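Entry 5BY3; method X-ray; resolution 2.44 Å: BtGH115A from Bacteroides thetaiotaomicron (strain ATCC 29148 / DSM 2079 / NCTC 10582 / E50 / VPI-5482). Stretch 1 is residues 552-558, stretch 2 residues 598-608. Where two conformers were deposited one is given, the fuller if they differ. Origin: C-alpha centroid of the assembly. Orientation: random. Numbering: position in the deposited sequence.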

# COMPACT_ATOMS: atom_id res chain seq x y z
N GLN A 552 0.66 3.64 24.98
CA GLN A 552 0.05 2.32 25.25
C GLN A 552 -1.03 2.00 24.25
O GLN A 552 -1.18 0.84 23.84
N SER A 553 -1.80 3.01 23.88
CA SER A 553 -2.76 2.86 22.79
C SER A 553 -2.07 2.58 21.43
O SER A 553 -2.50 1.70 20.71
N ALA A 554 -1.00 3.29 21.10
CA ALA A 554 -0.28 3.01 19.86
C ALA A 554 0.25 1.59 19.87
O ALA A 554 0.30 0.89 18.84
N TYR A 555 0.62 1.14 21.06
CA TYR A 555 1.10 -0.23 21.13
C TYR A 555 -0.03 -1.22 20.82
O TYR A 555 0.17 -2.18 20.10
N PHE A 556 -1.23 -0.97 21.33
CA PHE A 556 -2.27 -1.95 21.09
C PHE A 556 -2.61 -1.95 19.60
O PHE A 556 -2.72 -2.99 18.96
N GLU A 557 -2.75 -0.74 19.07
CA GLU A 557 -3.05 -0.47 17.67
C GLU A 557 -2.03 -1.02 16.67
O GLU A 557 -2.44 -1.66 15.70
N LEU A 558 -0.74 -0.81 16.94
CA LEU A 558 0.32 -1.08 15.97
C LEU A 558 1.06 -2.40 16.15
O LEU A 558 1.59 -2.95 15.20
N ALA A 598 -12.56 -10.49 21.93
CA ALA A 598 -12.05 -9.72 23.06
C ALA A 598 -11.05 -8.66 22.61
O ALA A 598 -11.20 -7.48 22.96
N LEU A 599 -10.06 -9.08 21.81
CA LEU A 599 -9.09 -8.14 21.22
C LEU A 599 -9.81 -7.03 20.41
O LEU A 599 -9.42 -5.87 20.49
N THR A 600 -10.88 -7.37 19.69
CA THR A 600 -11.59 -6.40 18.86
C THR A 600 -12.44 -5.44 19.71
O THR A 600 -12.58 -4.23 19.35
N GLN A 601 -13.00 -5.96 20.81
CA GLN A 601 -13.70 -5.12 21.80
C GLN A 601 -12.75 -4.10 22.41
O GLN A 601 -13.11 -2.94 22.59
N HIS A 602 -11.53 -4.53 22.72
CA HIS A 602 -10.54 -3.63 23.29
C HIS A 602 -10.19 -2.51 22.30
O HIS A 602 -10.20 -1.33 22.67
N TYR A 603 -9.95 -2.88 21.03
CA TYR A 603 -9.66 -1.92 19.96
C TYR A 603 -10.70 -0.80 19.94
O TYR A 603 -10.37 0.40 19.91
N ASN A 604 -11.96 -1.23 19.95
CA ASN A 604 -13.09 -0.38 19.74
C ASN A 604 -13.44 0.44 21.00
O ASN A 604 -14.37 1.26 20.96
N SER A 605 -12.69 0.23 22.08
CA SER A 605 -12.97 0.89 23.37
C SER A 605 -11.78 1.69 23.90
O SER A 605 -11.92 2.43 24.86
N LEU A 606 -10.62 1.54 23.25
CA LEU A 606 -9.43 2.36 23.51
C LEU A 606 -9.76 3.85 23.38
O LEU A 606 -10.62 4.24 22.56
N GLU A 607 -9.02 4.66 24.14
CA GLU A 607 -9.11 6.13 24.15
C GLU A 607 -10.55 6.67 24.19
O GLU A 607 -10.96 7.49 23.36
N ASN A 608 -11.28 6.20 25.21
CA ASN A 608 -12.75 6.33 25.41
C ASN A 608 -13.56 5.38 24.57
O ASN A 608 -14.11 4.39 25.07

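Helix 552-558 meets the end of helix 598-603 and the loop that follows it, the two axes running at 138° and coming no nearer than 11.0 Å. Such spacing leaves room for a large side chain, and the contact is built around one. Gln552 opens the stretch with its CA-to-CB bond sideways and takes no part.

Ser553 points toward the partner in the m rotamer. Its OG donates a hydrogen bond to Glu607 OE2 at 2.6 Å; Glu607, m at chi1 and chi2, reaches back from the loop to accept it. This short polar clasp sits beside Leu606, tying the loop to the helix. Ala554 points away, and Tyr555 is out of reach.

Phe556, one turn of helix after Gln552, is the centerpiece, with 119 Å² covered. Its t rotamer sends the ring across the gap. His602, also t, turns its edge to the face of that ring: the centroids lie 4.5 Å apart, the planes meet at 66°, and Phe556 CE1 comes within 3.3 Å of His602 CD2. At the ring edge, Phe556 CZ lies 3.5 Å from Leu599 O, a carbonyl already engaged by Tyr603 N within its own helix. Apolar contacts complete the surroundings: Phe556 CZ to Leu599 CD2 at 3.9 Å, Phe556 CE2 to Tyr603 CB at 4.2 Å, and Phe556 CB to Leu606 CD2 at 3.9 Å.

Glu557 leaves its backbone sideways (chi1 m, chi2 t). Its OE2 lies 3.8 Å from Leu606 CD1, while OE1 is hydrogen-bonded elsewhere in the structure. Tyr603, t at chi1, brings its hydroxyl close enough for a water to bridge: the water donates to Glu557 O at 2.9 Å and accepts from Tyr603 OH at 2.5 Å. Leu558 points away and makes no contact. The pattern is an aromatic plug with polar links flanking it in sequence.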

# COMPACT_ATOMS: atom_id res chain seq x y z
CB GLN A 552 -0.56 2.23 26.67
CG GLN A 552 0.43 2.28 27.83
CD GLN A 552 1.22 0.98 28.02
OE1 GLN A 552 0.76 -0.13 27.64
NE2 GLN A 552 2.42 1.11 28.61
CB SER A 553 -3.68 4.08 22.73
OG SER A 553 -4.42 4.21 23.94
CB ALA A 554 0.87 3.99 19.66
CB TYR A 555 1.77 -0.51 22.48
CG TYR A 555 2.47 -1.85 22.55
CD1 TYR A 555 3.68 -2.07 21.87
CD2 TYR A 555 1.92 -2.89 23.28
CE1 TYR A 555 4.32 -3.30 21.93
CE2 TYR A 555 2.56 -4.11 23.36
CZ TYR A 555 3.74 -4.32 22.69
OH TYR A 555 4.35 -5.52 22.78
CB PHE A 556 -3.51 -1.73 21.97
CG PHE A 556 -4.50 -2.87 21.91
CD1 PHE A 556 -4.40 -3.95 22.79
CD2 PHE A 556 -5.51 -2.89 20.93
CE1 PHE A 556 -5.29 -5.03 22.69
CE2 PHE A 556 -6.41 -3.95 20.84
CZ PHE A 556 -6.30 -5.02 21.73
CB GLU A 557 -3.24 1.03 17.47
CG GLU A 557 -4.56 1.51 18.00
CD GLU A 557 -4.64 3.00 18.09
OE1 GLU A 557 -4.46 3.67 17.05
OE2 GLU A 557 -4.91 3.50 19.21
CB LEU A 558 1.30 0.09 15.94
CG LEU A 558 0.63 1.47 15.69
CD1 LEU A 558 1.57 2.61 16.03
CD2 LEU A 558 0.13 1.66 14.28
CB ALA A 598 -11.46 -10.63 24.14
CB LEU A 599 -8.06 -8.90 20.37
CG LEU A 599 -7.10 -9.79 21.17
CD1 LEU A 599 -6.34 -10.79 20.31
CD2 LEU A 599 -6.09 -8.96 21.90
CB THR A 600 -12.43 -7.10 17.79
OG1 THR A 600 -11.61 -8.05 17.13
CG2 THR A 600 -13.02 -6.13 16.76
CB GLN A 601 -14.32 -5.93 22.94
CG GLN A 601 -15.68 -6.57 22.66
CD GLN A 601 -16.86 -5.60 22.82
OE1 GLN A 601 -16.75 -4.39 22.60
NE2 GLN A 601 -18.02 -6.16 23.20
CB HIS A 602 -9.32 -4.38 23.81
CG HIS A 602 -8.44 -3.54 24.69
ND1 HIS A 602 -8.80 -3.16 25.96
CD2 HIS A 602 -7.21 -3.01 24.47
CE1 HIS A 602 -7.84 -2.43 26.49
NE2 HIS A 602 -6.85 -2.34 25.62
CB TYR A 603 -9.69 -2.62 18.58
CG TYR A 603 -8.92 -1.89 17.49
CD1 TYR A 603 -9.45 -0.78 16.84
CD2 TYR A 603 -7.64 -2.32 17.13
CE1 TYR A 603 -8.75 -0.13 15.86
CE2 TYR A 603 -6.91 -1.67 16.16
CZ TYR A 603 -7.47 -0.58 15.51
OH TYR A 603 -6.74 0.06 14.56
CB ASN A 604 -14.27 -1.24 19.25
CG ASN A 604 -14.24 -1.46 17.73
OD1 ASN A 604 -14.10 -0.51 16.95
ND2 ASN A 604 -14.38 -2.72 17.30
CB SER A 605 -13.47 -0.12 24.43
OG SER A 605 -12.47 -1.05 24.78
CB LEU A 606 -8.37 2.09 22.44
CG LEU A 606 -7.67 0.79 22.15
CD1 LEU A 606 -7.27 0.85 20.70
CD2 LEU A 606 -6.42 0.64 22.99
CB GLU A 607 -8.30 6.72 22.99
CG GLU A 607 -6.80 6.44 23.06
CD GLU A 607 -6.03 7.21 24.15
OE1 GLU A 607 -6.50 8.28 24.64
OE2 GLU A 607 -4.92 6.75 24.50
CB ASN A 608 -13.26 7.77 25.35
CG ASN A 608 -12.76 8.60 26.51
OD1 ASN A 608 -12.30 8.06 27.53
ND2 ASN A 608 -12.82 9.93 26.36
O HOH W 1 -4.31 -0.18 14.05